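Side-chain contacts in dihydroorotate dehydrogenase (Schistosoma mansoni, PDB 6UY4), which probably catalyses the quinone-dependent oxidation of (S)-dihydroorotate to orotate, using FMN as cofactor, in de novo pyrimidine synthesis: residues G60-K65 / Q360-A365; A90-D95 / M100-A105. All blocks are in the same frame, centred on the assembly; numbering follows the deposited sequence.

Contact 1: residues G60-K65 / Q360-A365. With QLA (2-[(4-fluorophenyl)amino]-3-hydroxynaphthalene-1,4-dione), chain B.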
ATOM      1  N   GLY A  60      13.076   9.702 -14.722  1.00 85.91           N
ATOM      2  CA  GLY A  60      12.458   9.216 -15.934  1.00 88.08           C
ATOM      3  C   GLY A  60      13.077   7.961 -16.512  1.00 87.77           C
ATOM      4  O   GLY A  60      12.508   7.387 -17.448  1.00 85.30           O
ATOM      5  N   PHE A  61      14.221   7.518 -15.985  1.00 83.80           N
ATOM      6  CA  PHE A  61      14.879   6.301 -16.459  1.00 87.51           C
ATOM      7  C   PHE A  61      14.022   5.100 -16.072  1.00 84.80           C
ATOM      8  O   PHE A  61      14.309   4.360 -15.128  1.00 83.70           O
ATOM      9  CB  PHE A  61      16.289   6.191 -15.887  1.00 92.89           C
ATOM     10  CG  PHE A  61      17.241   7.224 -16.418  1.00101.23           C
ATOM     11  CD1 PHE A  61      17.476   8.395 -15.715  1.00 99.64           C
ATOM     12  CD2 PHE A  61      17.899   7.025 -17.620  1.00101.95           C
ATOM     13  CE1 PHE A  61      18.352   9.347 -16.202  1.00105.03           C
ATOM     14  CE2 PHE A  61      18.775   7.974 -18.113  1.00108.15           C
ATOM     15  CZ  PHE A  61      19.002   9.136 -17.403  1.00111.90           C
ATOM     16  N   ILE A  62      12.947   4.905 -16.829  1.00 80.99           N
ATOM     17  CA  ILE A  62      11.987   3.836 -16.570  1.00 81.30           C
ATOM     18  C   ILE A  62      11.155   3.626 -17.832  1.00 88.35           C
ATOM     19  O   ILE A  62      10.784   4.605 -18.496  1.00 88.91           O
ATOM     20  CB  ILE A  62      11.115   4.164 -15.345  1.00 86.47           C
ATOM     21  CG1 ILE A  62      10.156   3.015 -15.025  1.00 85.21           C
ATOM     22  CG2 ILE A  62      10.354   5.471 -15.545  1.00 88.78           C
ATOM     23  CD1 ILE A  62       9.479   3.154 -13.681  1.00 82.27           C
ATOM     24  N   PRO A  63      10.874   2.384 -18.223  1.00 91.10           N
ATOM     25  CA  PRO A  63      10.063   2.150 -19.428  1.00 88.38           C
ATOM     26  C   PRO A  63       8.661   2.721 -19.276  1.00 89.92           C
ATOM     27  O   PRO A  63       7.928   2.380 -18.346  1.00 93.65           O
ATOM     28  CB  PRO A  63      10.044   0.622 -19.548  1.00 82.54           C
ATOM     29  CG  PRO A  63      11.266   0.172 -18.830  1.00 91.41           C
ATOM     30  CD  PRO A  63      11.447   1.134 -17.693  1.00 89.20           C
ATOM     31  N   HIS A  64       8.291   3.596 -20.207  1.00 89.39           N
ATOM     32  CA  HIS A  64       6.966   4.190 -20.203  1.00 89.93           C
ATOM     33  C   HIS A  64       5.967   3.277 -20.909  1.00 88.00           C
ATOM     34  O   HIS A  64       6.333   2.385 -21.679  1.00 91.23           O
ATOM     35  CB  HIS A  64       6.990   5.566 -20.871  1.00 87.59           C
ATOM     36  CG  HIS A  64       7.812   6.580 -20.140  1.00 94.12           C
ATOM     37  ND1 HIS A  64       8.146   7.802 -20.684  1.00100.13           N
ATOM     38  CD2 HIS A  64       8.366   6.556 -18.903  1.00 98.35           C
ATOM     39  CE1 HIS A  64       8.871   8.487 -19.816  1.00101.11           C
ATOM     40  NE2 HIS A  64       9.019   7.753 -18.728  1.00100.57           N
ATOM     41  N   LYS A  65       4.686   3.508 -20.630  0.65 87.43           N
ATOM     42  CA  LYS A  65       3.603   2.742 -21.229  1.00 83.47           C
ATOM     43  C   LYS A  65       2.475   3.683 -21.619  1.00 86.51           C
ATOM     44  O   LYS A  65       2.203   4.663 -20.919  1.00 92.18           O
ATOM     45  CB  LYS A  65       3.078   1.662 -20.273  1.00 84.99           C
ATOM     46  CG  LYS A  65       3.943   0.414 -20.200  1.00 85.63           C
ATOM     47  CD  LYS A  65       3.855  -0.396 -21.484  1.00 91.12           C
ATOM     48  CE  LYS A  65       4.628  -1.701 -21.370  1.00 78.59           C
ATOM     49  N   GLN A 360       9.312  -8.671 -10.728  1.00 85.15           N
ATOM     50  CA  GLN A 360       8.947  -8.668 -12.137  1.00 83.22           C
ATOM     51  C   GLN A 360       9.240  -7.356 -12.854  1.00 85.60           C
ATOM     52  O   GLN A 360       9.188  -7.328 -14.089  1.00 90.80           O
ATOM     53  CB  GLN A 360       7.459  -9.012 -12.311  1.00 83.82           C
ATOM     54  CG  GLN A 360       7.063 -10.348 -11.700  1.00 85.27           C
ATOM     55  CD  GLN A 360       5.644 -10.750 -12.044  1.00 83.81           C
ATOM     56  OE1 GLN A 360       5.037 -10.202 -12.964  1.00 80.70           O
ATOM     57  NE2 GLN A 360       5.104 -11.713 -11.304  1.00 81.93           N
ATOM     58  N   GLY A 361       9.541  -6.281 -12.133  1.00 85.48           N
ATOM     59  CA  GLY A 361       9.945  -5.041 -12.752  1.00 86.37           C
ATOM     60  C   GLY A 361       8.786  -4.205 -13.257  1.00 85.81           C
ATOM     61  O   GLY A 361       7.620  -4.456 -12.940  1.00 84.30           O
ATOM     62  N   PRO A 362       9.100  -3.184 -14.055  1.00 85.76           N
ATOM     63  CA  PRO A 362       8.061  -2.274 -14.568  1.00 84.74           C
ATOM     64  C   PRO A 362       6.964  -2.978 -15.343  1.00 84.09           C
ATOM     65  O   PRO A 362       5.786  -2.628 -15.170  1.00 85.79           O
ATOM     66  CB  PRO A 362       8.855  -1.310 -15.465  1.00 82.72           C
ATOM     67  CG  PRO A 362      10.209  -1.293 -14.869  1.00 80.81           C
ATOM     68  CD  PRO A 362      10.457  -2.685 -14.343  1.00 85.20           C
ATOM     69  N   PRO A 363       7.271  -3.952 -16.222  1.00 89.10           N
ATOM     70  CA  PRO A 363       6.190  -4.565 -17.019  1.00 91.99           C
ATOM     71  C   PRO A 363       5.065  -5.177 -16.194  1.00 86.74           C
ATOM     72  O   PRO A 363       3.985  -5.425 -16.748  1.00 93.38           O
ATOM     73  CB  PRO A 363       6.921  -5.635 -17.844  1.00 92.14           C
ATOM     74  CG  PRO A 363       8.298  -5.135 -17.967  1.00 90.57           C
ATOM     75  CD  PRO A 363       8.582  -4.480 -16.639  1.00 87.87           C
ATOM     76  N   VAL A 364       5.265  -5.401 -14.890  1.00 83.80           N
ATOM     77  CA  VAL A 364       4.236  -6.025 -14.063  1.00 87.83           C
ATOM     78  C   VAL A 364       2.954  -5.204 -14.042  1.00 87.93           C
ATOM     79  O   VAL A 364       1.874  -5.751 -13.798  1.00 85.50           O
ATOM     80  CB  VAL A 364       4.761  -6.259 -12.626  1.00 82.01           C
ATOM     81  CG1 VAL A 364       4.741  -4.966 -11.823  1.00 76.85           C
ATOM     82  CG2 VAL A 364       3.948  -7.341 -11.924  1.00 78.53           C
ATOM     83  N   ALA A 365       3.042  -3.897 -14.306  1.00 91.44           N
ATOM     84  CA  ALA A 365       1.856  -3.048 -14.288  1.00 82.27           C
ATOM     85  C   ALA A 365       0.900  -3.411 -15.420  1.00 84.13           C
ATOM     86  O   ALA A 365      -0.282  -3.688 -15.184  1.00 82.33           O
ATOM     87  CB  ALA A 365       2.267  -1.577 -14.369  1.00 79.77           C
TER
HETATM   88  C1  QLA B 401      12.893  -2.378  -4.257  1.00 96.31           C
HETATM   89  O1  QLA B 401      12.148  -1.446  -4.004  1.00108.32           O
HETATM   90  C2  QLA B 401      13.626  -2.377  -5.560  1.00 97.57           C
HETATM   91  O2  QLA B 401      13.471  -1.301  -6.317  1.00105.98           O
HETATM   92  C3  QLA B 401      14.417  -3.491  -5.929  1.00 99.49           C
HETATM   93  O3  QLA B 401      15.526  -5.475  -5.202  1.00 95.28           O
HETATM   94  C4  QLA B 401      14.243  -3.198  -8.392  1.00106.55           C
HETATM   95  C5  QLA B 401      12.864  -3.294  -8.505  1.00109.77           C
HETATM   96  C6  QLA B 401      12.221  -2.906  -9.669  1.00112.64           C
HETATM   97  C7  QLA B 401      12.976  -2.411 -10.695  1.00115.03           C
HETATM   98  C8  QLA B 401      14.335  -2.288 -10.619  1.00114.93           C
HETATM   99  C9  QLA B 401      14.973  -2.681  -9.454  1.00109.94           C
HETATM  100  C10 QLA B 401      14.702  -4.566  -4.916  1.00100.88           C
HETATM  101  C11 QLA B 401      13.973  -4.542  -3.633  1.00102.19           C
HETATM  102  C12 QLA B 401      14.152  -5.584  -2.733  1.00102.87           C
HETATM  103  C13 QLA B 401      13.474  -5.585  -1.531  1.00113.52           C
HETATM  104  C14 QLA B 401      12.609  -4.544  -1.216  1.00102.29           C
HETATM  105  C15 QLA B 401      12.424  -3.504  -2.101  1.00 94.45           C
HETATM  106  C16 QLA B 401      13.102  -3.497  -3.317  1.00100.34           C
HETATM  107  F1  QLA B 401      12.347  -2.026 -11.838  1.00119.30           F
HETATM  108  N1  QLA B 401      14.895  -3.587  -7.187  1.00101.15           N

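Contact 2: residues A90-D95 / M100-A105. With FMN (flavin mononucleotide), chain G.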
ATOM      1  N   ALA A  90       1.179   1.523  -1.187  1.00 72.45           N
ATOM      2  CA  ALA A  90       1.983   2.451  -0.411  1.00 66.92           C
ATOM      3  C   ALA A  90       3.284   1.793   0.038  1.00 64.93           C
ATOM      4  O   ALA A  90       3.409   0.567   0.096  1.00 66.72           O
ATOM      5  CB  ALA A  90       1.203   2.953   0.804  1.00 65.02           C
ATOM      6  N   GLY A  91       4.267   2.634   0.356  1.00 65.96           N
ATOM      7  CA  GLY A  91       5.545   2.188   0.858  1.00 67.76           C
ATOM      8  C   GLY A  91       6.672   2.209  -0.153  1.00 68.95           C
ATOM      9  O   GLY A  91       7.839   2.143   0.243  1.00 70.76           O
ATOM     10  N   PHE A  92       6.357   2.286  -1.445  1.00 67.38           N
ATOM     11  CA  PHE A  92       7.399   2.353  -2.463  1.00 69.42           C
ATOM     12  C   PHE A  92       7.853   3.794  -2.672  1.00 70.60           C
ATOM     13  O   PHE A  92       9.031   4.116  -2.494  1.00 73.95           O
ATOM     14  CB  PHE A  92       6.898   1.740  -3.775  1.00 74.56           C
ATOM     15  CG  PHE A  92       7.990   1.461  -4.765  1.00 80.19           C
ATOM     16  CD1 PHE A  92       8.355   2.413  -5.703  1.00 82.07           C
ATOM     17  CD2 PHE A  92       8.659   0.248  -4.752  1.00 77.46           C
ATOM     18  CE1 PHE A  92       9.363   2.159  -6.612  1.00 80.16           C
ATOM     19  CE2 PHE A  92       9.667  -0.012  -5.660  1.00 79.75           C
ATOM     20  CZ  PHE A  92      10.020   0.945  -6.591  1.00 83.82           C
ATOM     21  N   ASP A  93       6.922   4.670  -3.043  1.00 68.57           N
ATOM     22  CA  ASP A  93       7.204   6.101  -3.144  1.00 68.91           C
ATOM     23  C   ASP A  93       6.795   6.775  -1.833  1.00 70.59           C
ATOM     24  O   ASP A  93       5.792   7.484  -1.736  1.00 71.30           O
ATOM     25  CB  ASP A  93       6.485   6.701  -4.345  1.00 66.85           C
ATOM     26  CG  ASP A  93       7.006   8.075  -4.704  1.00 72.65           C
ATOM     27  OD1 ASP A  93       8.049   8.478  -4.147  1.00 75.25           O
ATOM     28  OD2 ASP A  93       6.373   8.750  -5.542  1.00 69.66           O
ATOM     29  N   LYS A  94       7.606   6.520  -0.803  0.94 68.95           N
ATOM     30  CA  LYS A  94       7.304   7.028   0.532  0.94 64.61           C
ATOM     31  C   LYS A  94       7.305   8.548   0.577  0.94 72.02           C
ATOM     32  O   LYS A  94       6.566   9.144   1.368  0.94 77.93           O
ATOM     33  CB  LYS A  94       8.311   6.483   1.546  0.94 65.73           C
ATOM     34  CG  LYS A  94       8.288   4.977   1.729  0.94 73.58           C
ATOM     35  CD  LYS A  94       9.458   4.526   2.593  0.94 80.08           C
ATOM     36  CE  LYS A  94       9.379   3.044   2.919  0.94 79.93           C
ATOM     37  NZ  LYS A  94       8.184   2.723   3.748  0.94 81.91           N
ATOM     38  N   ASP A  95       8.123   9.193  -0.255  0.94 69.14           N
ATOM     39  CA  ASP A  95       8.331  10.633  -0.184  0.94 65.96           C
ATOM     40  C   ASP A  95       7.808  11.370  -1.411  0.94 69.06           C
ATOM     41  O   ASP A  95       8.028  12.580  -1.532  0.94 66.44           O
ATOM     42  CB  ASP A  95       9.817  10.931   0.017  0.94 72.49           C
ATOM     43  CG  ASP A  95      10.425  10.123   1.147  0.94 77.83           C
ATOM     44  OD1 ASP A  95       9.749   9.946   2.183  0.94 76.60           O
ATOM     45  OD2 ASP A  95      11.575   9.658   0.997  0.94 80.15           O
ATOM     46  N   MET A 100       5.490  10.281 -10.751  1.00 73.38           N
ATOM     47  CA  MET A 100       5.249  10.598 -12.156  1.00 72.46           C
ATOM     48  C   MET A 100       5.784   9.501 -13.069  1.00 75.84           C
ATOM     49  O   MET A 100       5.080   9.028 -13.970  1.00 76.89           O
ATOM     50  CB  MET A 100       5.878  11.949 -12.503  1.00 71.04           C
ATOM     51  CG  MET A 100       5.138  13.143 -11.926  1.00 74.61           C
ATOM     52  SD  MET A 100       3.436  13.248 -12.516  1.00 84.37           S
ATOM     53  CE  MET A 100       3.689  13.317 -14.287  1.00 84.53           C
ATOM     54  N   GLY A 101       7.033   9.084 -12.852  1.00 70.46           N
ATOM     55  CA  GLY A 101       7.592   8.009 -13.652  1.00 76.51           C
ATOM     56  C   GLY A 101       6.880   6.687 -13.451  1.00 77.68           C
ATOM     57  O   GLY A 101       6.783   5.881 -14.381  1.00 76.82           O
ATOM     58  N   LEU A 102       6.370   6.444 -12.242  1.00 77.07           N
ATOM     59  CA  LEU A 102       5.636   5.212 -11.980  1.00 70.74           C
ATOM     60  C   LEU A 102       4.258   5.229 -12.628  1.00 73.69           C
ATOM     61  O   LEU A 102       3.769   4.181 -13.063  1.00 76.53           O
ATOM     62  CB  LEU A 102       5.523   4.987 -10.474  1.00 72.03           C
ATOM     63  CG  LEU A 102       6.847   4.687  -9.767  1.00 70.18           C
ATOM     64  CD1 LEU A 102       6.717   4.876  -8.266  1.00 74.75           C
ATOM     65  CD2 LEU A 102       7.314   3.276 -10.091  1.00 75.80           C
ATOM     66  N   LEU A 103       3.618   6.399 -12.704  1.00 72.41           N
ATOM     67  CA  LEU A 103       2.368   6.500 -13.449  1.00 72.71           C
ATOM     68  C   LEU A 103       2.600   6.272 -14.936  1.00 78.12           C
ATOM     69  O   LEU A 103       1.809   5.589 -15.598  1.00 77.09           O
ATOM     70  CB  LEU A 103       1.716   7.861 -13.213  1.00 79.14           C
ATOM     71  CG  LEU A 103       0.939   8.044 -11.911  1.00 72.37           C
ATOM     72  CD1 LEU A 103       0.357   9.445 -11.834  1.00 71.82           C
ATOM     73  CD2 LEU A 103      -0.159   6.999 -11.797  1.00 73.13           C
ATOM     74  N   ASN A 104       3.682   6.838 -15.477  1.00 81.63           N
ATOM     75  CA  ASN A 104       4.045   6.582 -16.865  1.00 85.58           C
ATOM     76  C   ASN A 104       4.490   5.143 -17.084  1.00 85.54           C
ATOM     77  O   ASN A 104       4.447   4.662 -18.221  1.00 89.70           O
ATOM     78  CB  ASN A 104       5.153   7.541 -17.307  1.00 83.85           C
ATOM     79  CG  ASN A 104       4.723   8.996 -17.257  1.00 90.99           C
ATOM     80  OD1 ASN A 104       3.571   9.327 -17.542  1.00 91.40           O
ATOM     81  ND2 ASN A 104       5.650   9.875 -16.896  1.00 89.75           N
ATOM     82  N   ALA A 105       4.909   4.448 -16.024  1.00 78.55           N
ATOM     83  CA  ALA A 105       5.391   3.079 -16.174  1.00 73.84           C
ATOM     84  C   ALA A 105       4.260   2.105 -16.473  1.00 79.31           C
ATOM     85  O   ALA A 105       4.495   1.058 -17.086  1.00 89.55           O
ATOM     86  CB  ALA A 105       6.137   2.642 -14.915  1.00 75.43           C
TER
HETATM   87  N1  FMN G 406       1.969  -0.143   3.563  1.00 62.89           N
HETATM   88  C2  FMN G 406       1.554   1.077   4.061  1.00 63.97           C
HETATM   89  O2  FMN G 406       0.357   1.294   4.238  1.00 66.61           O
HETATM   90  N3  FMN G 406       2.480   2.056   4.359  1.00 63.65           N
HETATM   91  C4  FMN G 406       3.825   1.820   4.163  1.00 66.89           C
HETATM   92  O4  FMN G 406       4.650   2.693   4.430  1.00 71.92           O
HETATM   93  C4A FMN G 406       4.247   0.594   3.662  1.00 67.59           C
HETATM   94  N5  FMN G 406       5.590   0.353   3.465  1.00 71.86           N
HETATM   95  C5A FMN G 406       6.007  -0.863   2.965  1.00 68.53           C
HETATM   96  C6  FMN G 406       7.364  -1.099   2.766  1.00 68.04           C
HETATM   97  C7  FMN G 406       7.793  -2.321   2.266  1.00 71.85           C
HETATM   98  C7M FMN G 406       9.258  -2.570   2.054  1.00 65.21           C
HETATM   99  C8  FMN G 406       6.863  -3.311   1.961  1.00 70.52           C
HETATM  100  C8M FMN G 406       7.324  -4.633   1.420  1.00 66.45           C
HETATM  101  C9  FMN G 406       5.507  -3.074   2.162  1.00 68.68           C
HETATM  102  C9A FMN G 406       5.074  -1.850   2.662  1.00 67.00           C
HETATM  103  N10 FMN G 406       3.726  -1.606   2.861  1.00 62.85           N
HETATM  104  C10 FMN G 406       3.313  -0.388   3.362  1.00 66.33           C
HETATM  105  C1' FMN G 406       2.699  -2.653   2.548  1.00 59.89           C
HETATM  106  C2' FMN G 406       2.266  -2.561   1.091  1.00 63.65           C
HETATM  107  O2' FMN G 406       1.824  -1.253   0.804  1.00 62.34           O
HETATM  108  C3' FMN G 406       1.135  -3.536   0.797  1.00 72.08           C
HETATM  109  O3' FMN G 406       0.100  -3.355   1.737  1.00 74.71           O
HETATM  110  C4' FMN G 406       1.598  -4.989   0.832  1.00 69.47           C
HETATM  111  O4' FMN G 406       2.985  -5.079   0.587  1.00 68.50           O
HETATM  112  C5' FMN G 406       0.848  -5.762  -0.240  1.00 67.71           C
HETATM  113  O5' FMN G 406       1.414  -7.034  -0.429  1.00 79.66           O
HETATM  114  P   FMN G 406       2.099  -7.369  -1.844  1.00 68.19           P
HETATM  115  O1P FMN G 406       2.558  -8.805  -1.815  1.00 73.45           O
HETATM  116  O2P FMN G 406       1.117  -7.143  -2.970  1.00 73.82           O
HETATM  117  O3P FMN G 406       3.296  -6.471  -2.022  1.00 60.82           O

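Contact 1: residues G60-K65 / Q360-A365
P362 overlaps P63 through one ring corner, its CG lying 3.9 Å from P63 CD, and the two pyrrolidines cross obliquely instead of lying face on face. I62 adds a second, looser apolar touch, with I62 CG1 4.3 Å from P362 CG. In I62 the CG1 branch stands anti to the backbone N (chi1 -177°), which carries it to the P362 ring although the CB itself is set to one side. Both close approaches are between carbons and share P362 CG.

The same proline also meets the bound naphthoquinone inhibitor. P362 CD is 3.2 Å from F1, the fluorine of the anilino ring, and P362 CG is 3.8 Å from that fluorine. At P362 CG the directions to F1 and P63 CD open to about 120°, so this corner lies between the fluorine and the loop 60-65.

Backbone geometry fixes where this proline sits. G361 leaves helix 355-360 with positive phi (81°) and opens a type I turn, closed by V364 N bonding to G361 O at 3.2 Å; P362 and P363 fill its two central positions. Y31 of helix 29-42 touches P63, P362 and P363, joining a third element to the proline cluster. The inhibitor is also hydrogen-bonded to H50, S53 and R130. A pocket enclosed jointly by N-terminal helices and the catalytic barrel is characteristic of the quinone tunnel of class 2 dihydroorotate dehydrogenases.

Contact 2: residues A90-D95 / M100-A105
L102 meets F92 through its methyl groups, and apolar packing accounts for most of the contact. L102 CD1 is 3.9 Å from F92 CD1, and L102 CD2 lies 4.2 Å from F92 CE1, so both methyls gather at one side of the phenyl ring, approaching it obliquely. F92 has CG anti to the backbone N (chi1 -166°), which swings the ring to the leucine. D93 contributes only its methylene, with D93 CB 4.3 Å from L102 CD1. Beyond the leucine, F92 forms edge-to-face contacts with H50 and F357 and touches the bound naphthoquinone.

Polar interactions run elsewhere. The D93 carboxylate is turned to the chain just ahead of helix 99-105, where OD1 accepts the N-H of K97 and OD2 that of A98. Both oxygens are therefore satisfied by backbone amides, and the group is braced at two points.

Cofactor contacts belong to segment 90-95. A90 O accepts a hydrogen bond from FMN O2' at 2.5 Å, while A90 CB lies over the pyrimidine part of the flavin, 3.8 Å from FMN C2. G91 CA packs closely on that same flavin face, 3.2 Å from FMN N5. K94 comes instead to the rim, close to the flavin plane: its chain, extended until a bend at the last torsion (chi4 -64°), brings NZ to 3.5 Å from FMN N5 and 3.6 Å from FMN O4.

Chemically, the loop presents an apolar ring to the helix and quinone pocket, and both carbon and polar atoms to FMN; the lysine nitrogen would probably polarise the flavin around N5 and O4.

In the fold
From the N terminus, helices 29-42 and 46-58 lead to segment 60-65, where contact 1 begins; its partner comes 295 residues later, at the junction of helices 355-360 and 364-376. Contact 1 therefore closes a loop spanning nearly the whole barrel. Contact 2 is nested inside it, closing the short passage from strand 86-88 through the FMN-binding loop to helix 99-105. Their centres are 11 Å apart and they touch directly: K65 N is 2.7 Å from N104 O, a probable hydrogen bond, and I62 CD1 packs 3.6 Å from A105 CB. Together they connect the N-terminal helices, helix 99-105 and the C-terminal helix beside the inhibitor pocket.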